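PDB 3DNF: 4-hydroxy-3-methylbut-2-enyl diphosphate reductase from Aquifex aeolicus, which catalyses the last step of the non-mevalonate isoprenoid pathway, reducing (E)-4-hydroxy-3-methylbut-2-enyl diphosphate to isopentenyl and dimethylallyl diphosphate with an iron-sulfur cluster. Local coordinates for residues D3-K17 and V258-E272. Sequence-based numbering, arbitrary orientation.
Sequences DIIIAEHAGFCFGVK and VGISAGASTPDWIIE. With F3S (Fe3-s4 cluster), chain E.
The F12 ring lies against the T266-P267 peptide and the proline ring, with P267 CA over one face, 3.9 Å from the ring centroid in a CH-pi contact. V16 CG1 packs on the opposite face, so the ring is sandwiched, while its CD1 corner sits 3.3 Å from A264 O. F12 CB points away from 264-267, and with CG anti to its own carbonyl carbon (chi1 -70°) the ring turns back onto these residues. With an alanine here, P267 and V16 would probably lose the flat surface between them, and a gap would open beside the turn G263-T266. Around the same turn, water 2 joins F12 N to T266 O and D268 OD1, and water 3 joins C13 N to A264 O. G11 passes close to the turn, its CA 3.1 Å from G263 O; a CB here would clash with T266 O and, at this backbone conformation, jam against the carbonyl oxygen of A10. Upstream, the outermost strand 3-6 pairs in parallel with 258-262, the next strand in, within a four-stranded sheet at the core of one of the three alpha/beta lobes of the IspH fold. The chain leaving 3-6 reaches the central cluster, where C13 SG binds the iron FE4 at 2.5 Å and caps the following helix by accepting from V16 N. Nearly straight bonds fix the pairing, among them A7 N to I260 O at 2.7 Å. Under helix 268-281, I4 CG2 lies alongside I260 CD1, 3.6 Å away. I6 runs obliquely across I271, its CD1 3.9 Å from I271 CG2 and also against the carboxylate oxygen OE2 of E272. I271 CD1 in turn reaches A10 CB. K17, bent near its end, brings NZ to a long salt bridge with D268 OD2, 3.9 Å away.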
loop_
_atom_site.group_PDB
_atom_site.type_symbol
_atom_site.label_atom_id
_atom_site.label_comp_id
_atom_site.label_asym_id
_atom_site.label_seq_id
_atom_site.Cartn_x
_atom_site.Cartn_y
_atom_site.Cartn_z
ATOM N N ASP B 3 42.301 13.922 12.985
ATOM C CA ASP B 3 41.661 12.778 12.348
ATOM C C ASP B 3 40.462 13.205 11.491
ATOM O O ASP B 3 39.476 13.745 12.005
ATOM C CB ASP B 3 41.222 11.767 13.405
ATOM C CG ASP B 3 41.422 10.330 12.957
ATOM O OD1 ASP B 3 41.317 10.051 11.738
ATOM O OD2 ASP B 3 41.690 9.476 13.831
ATOM N N ILE B 4 40.554 12.958 10.185
ATOM C CA ILE B 4 39.468 13.298 9.255
ATOM C C ILE B 4 38.791 12.027 8.779
ATOM O O ILE B 4 39.446 11.145 8.232
ATOM C CB ILE B 4 39.979 14.052 7.997
ATOM C CG1 ILE B 4 41.230 14.890 8.300
ATOM C CG2 ILE B 4 38.854 14.883 7.373
ATOM C CD1 ILE B 4 42.545 14.101 8.217
ATOM N N ILE B 5 37.484 11.928 8.981
ATOM C CA ILE B 5 36.753 10.779 8.471
ATOM C C ILE B 5 35.697 11.201 7.452
ATOM O O ILE B 5 34.785 11.974 7.750
ATOM C CB ILE B 5 36.166 9.886 9.599
ATOM C CG1 ILE B 5 35.408 8.690 9.009
ATOM C CG2 ILE B 5 35.295 10.706 10.545
ATOM C CD1 ILE B 5 35.259 7.502 9.938
ATOM N N ILE B 6 35.859 10.698 6.237
ATOM C CA ILE B 6 34.860 10.887 5.189
ATOM C C ILE B 6 33.781 9.832 5.398
ATOM O O ILE B 6 34.072 8.634 5.417
ATOM C CB ILE B 6 35.478 10.803 3.767
ATOM C CG1 ILE B 6 36.531 11.900 3.589
ATOM C CG2 ILE B 6 34.387 10.920 2.687
ATOM C CD1 ILE B 6 37.444 11.702 2.405
ATOM N N ALA B 7 32.548 10.293 5.591
ATOM C CA ALA B 7 31.404 9.413 5.821
ATOM C C ALA B 7 31.212 8.446 4.658
ATOM O O ALA B 7 31.406 8.804 3.490
ATOM C CB ALA B 7 30.131 10.234 6.046
ATOM N N GLU B 8 30.840 7.217 4.995
ATOM C CA GLU B 8 30.499 6.245 3.982
ATOM C C GLU B 8 29.323 6.752 3.137
ATOM O O GLU B 8 28.369 7.335 3.670
ATOM C CB GLU B 8 30.161 4.913 4.626
ATOM C CG GLU B 8 30.436 3.749 3.714
ATOM C CD GLU B 8 29.819 2.456 4.212
ATOM O OE1 GLU B 8 29.460 2.391 5.408
ATOM O OE2 GLU B 8 29.688 1.507 3.399
ATOM N N HIS B 9 29.416 6.556 1.822
ATOM C CA HIS B 9 28.385 7.005 0.861
ATOM C C HIS B 9 28.362 8.521 0.572
ATOM O O HIS B 9 27.465 8.980 -0.149
ATOM C CB HIS B 9 26.972 6.521 1.242
ATOM C CG HIS B 9 26.911 5.074 1.610
ATOM N ND1 HIS B 9 27.173 4.066 0.705
ATOM C CD2 HIS B 9 26.646 4.464 2.789
ATOM C CE1 HIS B 9 27.073 2.898 1.316
ATOM N NE2 HIS B 9 26.744 3.112 2.576
ATOM N N ALA B 10 29.341 9.279 1.090
ATOM C CA ALA B 10 29.475 10.695 0.717
ATOM C C ALA B 10 29.557 10.815 -0.818
ATOM O O ALA B 10 30.299 10.064 -1.470
ATOM C CB ALA B 10 30.702 11.341 1.383
ATOM N N GLY B 11 28.752 11.703 -1.394
ATOM C CA GLY B 11 28.911 12.053 -2.800
ATOM C C GLY B 11 28.082 11.193 -3.713
ATOM O O GLY B 11 26.970 10.773 -3.344
ATOM N N PHE B 12 28.627 10.941 -4.920
ATOM C CA PHE B 12 27.900 10.283 -6.021
ATOM C C PHE B 12 27.419 8.903 -5.603
ATOM O O PHE B 12 28.142 8.131 -4.966
ATOM C CB PHE B 12 28.805 10.034 -7.265
ATOM C CG PHE B 12 29.227 11.268 -8.031
ATOM C CD1 PHE B 12 28.679 12.521 -7.782
ATOM C CD2 PHE B 12 30.179 11.140 -9.055
ATOM C CE1 PHE B 12 29.084 13.638 -8.517
ATOM C CE2 PHE B 12 30.586 12.235 -9.795
ATOM C CZ PHE B 12 30.035 13.488 -9.525
ATOM N N CYS B 13 26.202 8.592 -6.004
ATOM C CA CYS B 13 25.673 7.243 -5.900
ATOM C C CYS B 13 26.340 6.319 -6.920
ATOM O O CYS B 13 27.027 6.755 -7.862
ATOM C CB CYS B 13 24.195 7.271 -6.192
ATOM S SG CYS B 13 23.968 7.909 -7.827
ATOM N N PHE B 14 26.074 5.034 -6.762
ATOM C CA PHE B 14 26.609 4.025 -7.666
ATOM C C PHE B 14 26.407 4.351 -9.163
ATOM O O PHE B 14 27.359 4.333 -9.959
ATOM C CB PHE B 14 25.955 2.691 -7.337
ATOM C CG PHE B 14 26.213 1.640 -8.365
ATOM C CD1 PHE B 14 27.432 0.982 -8.406
ATOM C CD2 PHE B 14 25.231 1.325 -9.307
ATOM C CE1 PHE B 14 27.676 0.006 -9.387
ATOM C CE2 PHE B 14 25.452 0.359 -10.287
ATOM C CZ PHE B 14 26.666 -0.294 -10.341
ATOM N N GLY B 15 25.175 4.653 -9.545
ATOM C CA GLY B 15 24.835 4.913 -10.940
ATOM C C GLY B 15 25.539 6.115 -11.520
ATOM O O GLY B 15 25.967 6.086 -12.645
ATOM N N VAL B 16 25.660 7.197 -10.761
ATOM C CA VAL B 16 26.307 8.394 -11.318
ATOM C C VAL B 16 27.832 8.172 -11.442
ATOM O O VAL B 16 28.455 8.569 -12.426
ATOM C CB VAL B 16 25.947 9.662 -10.495
ATOM C CG1 VAL B 16 26.877 10.821 -10.822
ATOM C CG2 VAL B 16 24.489 10.037 -10.743
ATOM N N LYS B 17 28.415 7.549 -10.429
ATOM C CA LYS B 17 29.819 7.175 -10.452
ATOM C C LYS B 17 30.089 6.342 -11.706
ATOM O O LYS B 17 31.033 6.603 -12.426
ATOM C CB LYS B 17 30.162 6.329 -9.215
ATOM C CG LYS B 17 30.560 7.082 -7.994
ATOM C CD LYS B 17 31.155 6.104 -6.989
ATOM C CE LYS B 17 32.243 6.757 -6.144
ATOM N NZ LYS B 17 31.831 6.898 -4.725
ATOM N N VAL B 258 37.211 15.235 12.767
ATOM C CA VAL B 258 36.385 15.947 11.780
ATOM C C VAL B 258 35.637 14.952 10.895
ATOM O O VAL B 258 36.235 14.016 10.360
ATOM C CB VAL B 258 37.227 16.866 10.856
ATOM C CG1 VAL B 258 36.315 17.666 9.900
ATOM C CG2 VAL B 258 38.120 17.794 11.677
ATOM N N GLY B 259 34.332 15.166 10.746
ATOM C CA GLY B 259 33.528 14.400 9.797
ATOM C C GLY B 259 33.212 15.163 8.517
ATOM O O GLY B 259 32.916 16.363 8.549
ATOM N N ILE B 260 33.293 14.468 7.384
ATOM C CA ILE B 260 32.938 15.047 6.087
ATOM C C ILE B 260 31.936 14.164 5.361
ATOM O O ILE B 260 32.130 12.942 5.219
ATOM C CB ILE B 260 34.162 15.234 5.144
ATOM C CG1 ILE B 260 35.233 16.125 5.782
ATOM C CG2 ILE B 260 33.725 15.808 3.793
ATOM C CD1 ILE B 260 36.521 16.206 4.962
ATOM N N SER B 261 30.861 14.783 4.892
ATOM C CA SER B 261 30.043 14.138 3.882
ATOM C C SER B 261 29.712 15.098 2.766
ATOM O O SER B 261 30.107 16.265 2.793
ATOM C CB SER B 261 28.780 13.536 4.475
ATOM O OG SER B 261 28.244 12.593 3.563
ATOM N N ALA B 262 28.993 14.589 1.772
ATOM C CA ALA B 262 28.652 15.370 0.588
ATOM C C ALA B 262 27.364 14.862 -0.000
ATOM O O ALA B 262 27.065 13.668 0.116
ATOM C CB ALA B 262 29.766 15.268 -0.451
ATOM N N GLY B 263 26.629 15.769 -0.647
ATOM C CA GLY B 263 25.400 15.455 -1.390
ATOM C C GLY B 263 25.665 14.639 -2.662
ATOM O O GLY B 263 26.813 14.383 -3.028
ATOM N N ALA B 264 24.584 14.237 -3.316
ATOM C CA ALA B 264 24.633 13.330 -4.452
ATOM C C ALA B 264 25.318 13.927 -5.678
ATOM O O ALA B 264 25.667 13.205 -6.593
ATOM C CB ALA B 264 23.230 12.873 -4.817
ATOM N N SER B 265 25.516 15.230 -5.696
ATOM C CA SER B 265 26.098 15.881 -6.865
ATOM C C SER B 265 27.555 16.276 -6.674
ATOM O O SER B 265 28.099 17.054 -7.472
ATOM C CB SER B 265 25.240 17.087 -7.265
ATOM O OG SER B 265 24.056 16.643 -7.905
ATOM N N THR B 266 28.184 15.766 -5.614
ATOM C CA THR B 266 29.568 16.124 -5.289
ATOM C C THR B 266 30.537 15.012 -5.699
ATOM O O THR B 266 30.463 13.892 -5.185
ATOM C CB THR B 266 29.722 16.495 -3.787
ATOM O OG1 THR B 266 28.832 17.578 -3.486
ATOM C CG2 THR B 266 31.181 16.944 -3.435
ATOM N N PRO B 267 31.459 15.328 -6.628
ATOM C CA PRO B 267 32.451 14.359 -7.040
ATOM C C PRO B 267 33.518 14.215 -5.953
ATOM O O PRO B 267 33.705 15.118 -5.120
ATOM C CB PRO B 267 33.052 14.989 -8.303
ATOM C CG PRO B 267 32.874 16.445 -8.107
ATOM C CD PRO B 267 31.590 16.594 -7.373
ATOM N N ASP B 268 34.190 13.075 -5.969
ATOM C CA ASP B 268 35.238 12.780 -4.991
ATOM C C ASP B 268 36.405 13.751 -4.991
ATOM O O ASP B 268 37.062 13.916 -3.961
ATOM C CB ASP B 268 35.774 11.375 -5.229
ATOM C CG ASP B 268 34.800 10.296 -4.790
ATOM O OD1 ASP B 268 33.824 10.623 -4.067
ATOM O OD2 ASP B 268 35.026 9.120 -5.161
ATOM N N TRP B 269 36.687 14.389 -6.123
ATOM C CA TRP B 269 37.816 15.321 -6.158
ATOM C C TRP B 269 37.539 16.589 -5.362
ATOM O O TRP B 269 38.473 17.216 -4.846
ATOM C CB TRP B 269 38.264 15.654 -7.588
ATOM C CG TRP B 269 37.283 16.393 -8.414
ATOM C CD1 TRP B 269 36.353 15.846 -9.245
ATOM C CD2 TRP B 269 37.146 17.817 -8.538
ATOM N NE1 TRP B 269 35.643 16.825 -9.869
ATOM C CE2 TRP B 269 36.098 18.048 -9.458
ATOM C CE3 TRP B 269 37.800 18.915 -7.966
ATOM C CZ2 TRP B 269 35.685 19.335 -9.816
ATOM C CZ3 TRP B 269 37.388 20.191 -8.320
ATOM C CH2 TRP B 269 36.347 20.392 -9.244
ATOM N N ILE B 270 36.265 16.966 -5.267
ATOM C CA ILE B 270 35.875 18.100 -4.412
ATOM C C ILE B 270 35.998 17.713 -2.931
ATOM O O ILE B 270 36.522 18.493 -2.143
ATOM C CB ILE B 270 34.482 18.683 -4.770
ATOM C CG1 ILE B 270 34.580 19.445 -6.095
ATOM C CG2 ILE B 270 33.963 19.622 -3.647
ATOM C CD1 ILE B 270 33.239 19.768 -6.783
ATOM N N ILE B 271 35.523 16.520 -2.568
ATOM C CA ILE B 271 35.686 16.005 -1.200
ATOM C C ILE B 271 37.161 15.945 -0.762
ATOM O O ILE B 271 37.490 16.255 0.388
ATOM C CB ILE B 271 35.013 14.618 -1.014
ATOM C CG1 ILE B 271 33.536 14.660 -1.425
ATOM C CG2 ILE B 271 35.167 14.111 0.437
ATOM C CD1 ILE B 271 32.885 13.262 -1.513
ATOM N N GLU B 272 38.044 15.558 -1.678
ATOM C CA GLU B 272 39.490 15.544 -1.396
ATOM C C GLU B 272 40.070 16.942 -1.238
ATOM O O GLU B 272 40.963 17.153 -0.411
ATOM C CB GLU B 272 40.259 14.763 -2.469
ATOM C CG GLU B 272 39.884 13.275 -2.555
ATOM C CD GLU B 272 40.001 12.545 -1.213
ATOM O OE1 GLU B 272 41.039 12.701 -0.545
ATOM O OE2 GLU B 272 39.046 11.828 -0.833
HETATM FE FE1 F3S E . 20.234 5.188 -7.165
HETATM FE FE3 F3S E . 21.088 4.788 -9.706
HETATM FE FE4 F3S E . 21.800 6.665 -8.276
HETATM S S1 F3S E . 18.938 4.755 -8.961
HETATM S S2 F3S E . 20.614 7.367 -6.598
HETATM S S3 F3S E . 22.350 4.619 -7.814
HETATM S S4 F3S E . 21.819 6.837 -10.448
HETATM O O HOH W 1 27.157 10.126 3.996
HETATM O O HOH W 2 31.487 11.331 -5.272
HETATM O O HOH W 3 25.012 10.747 -7.336
#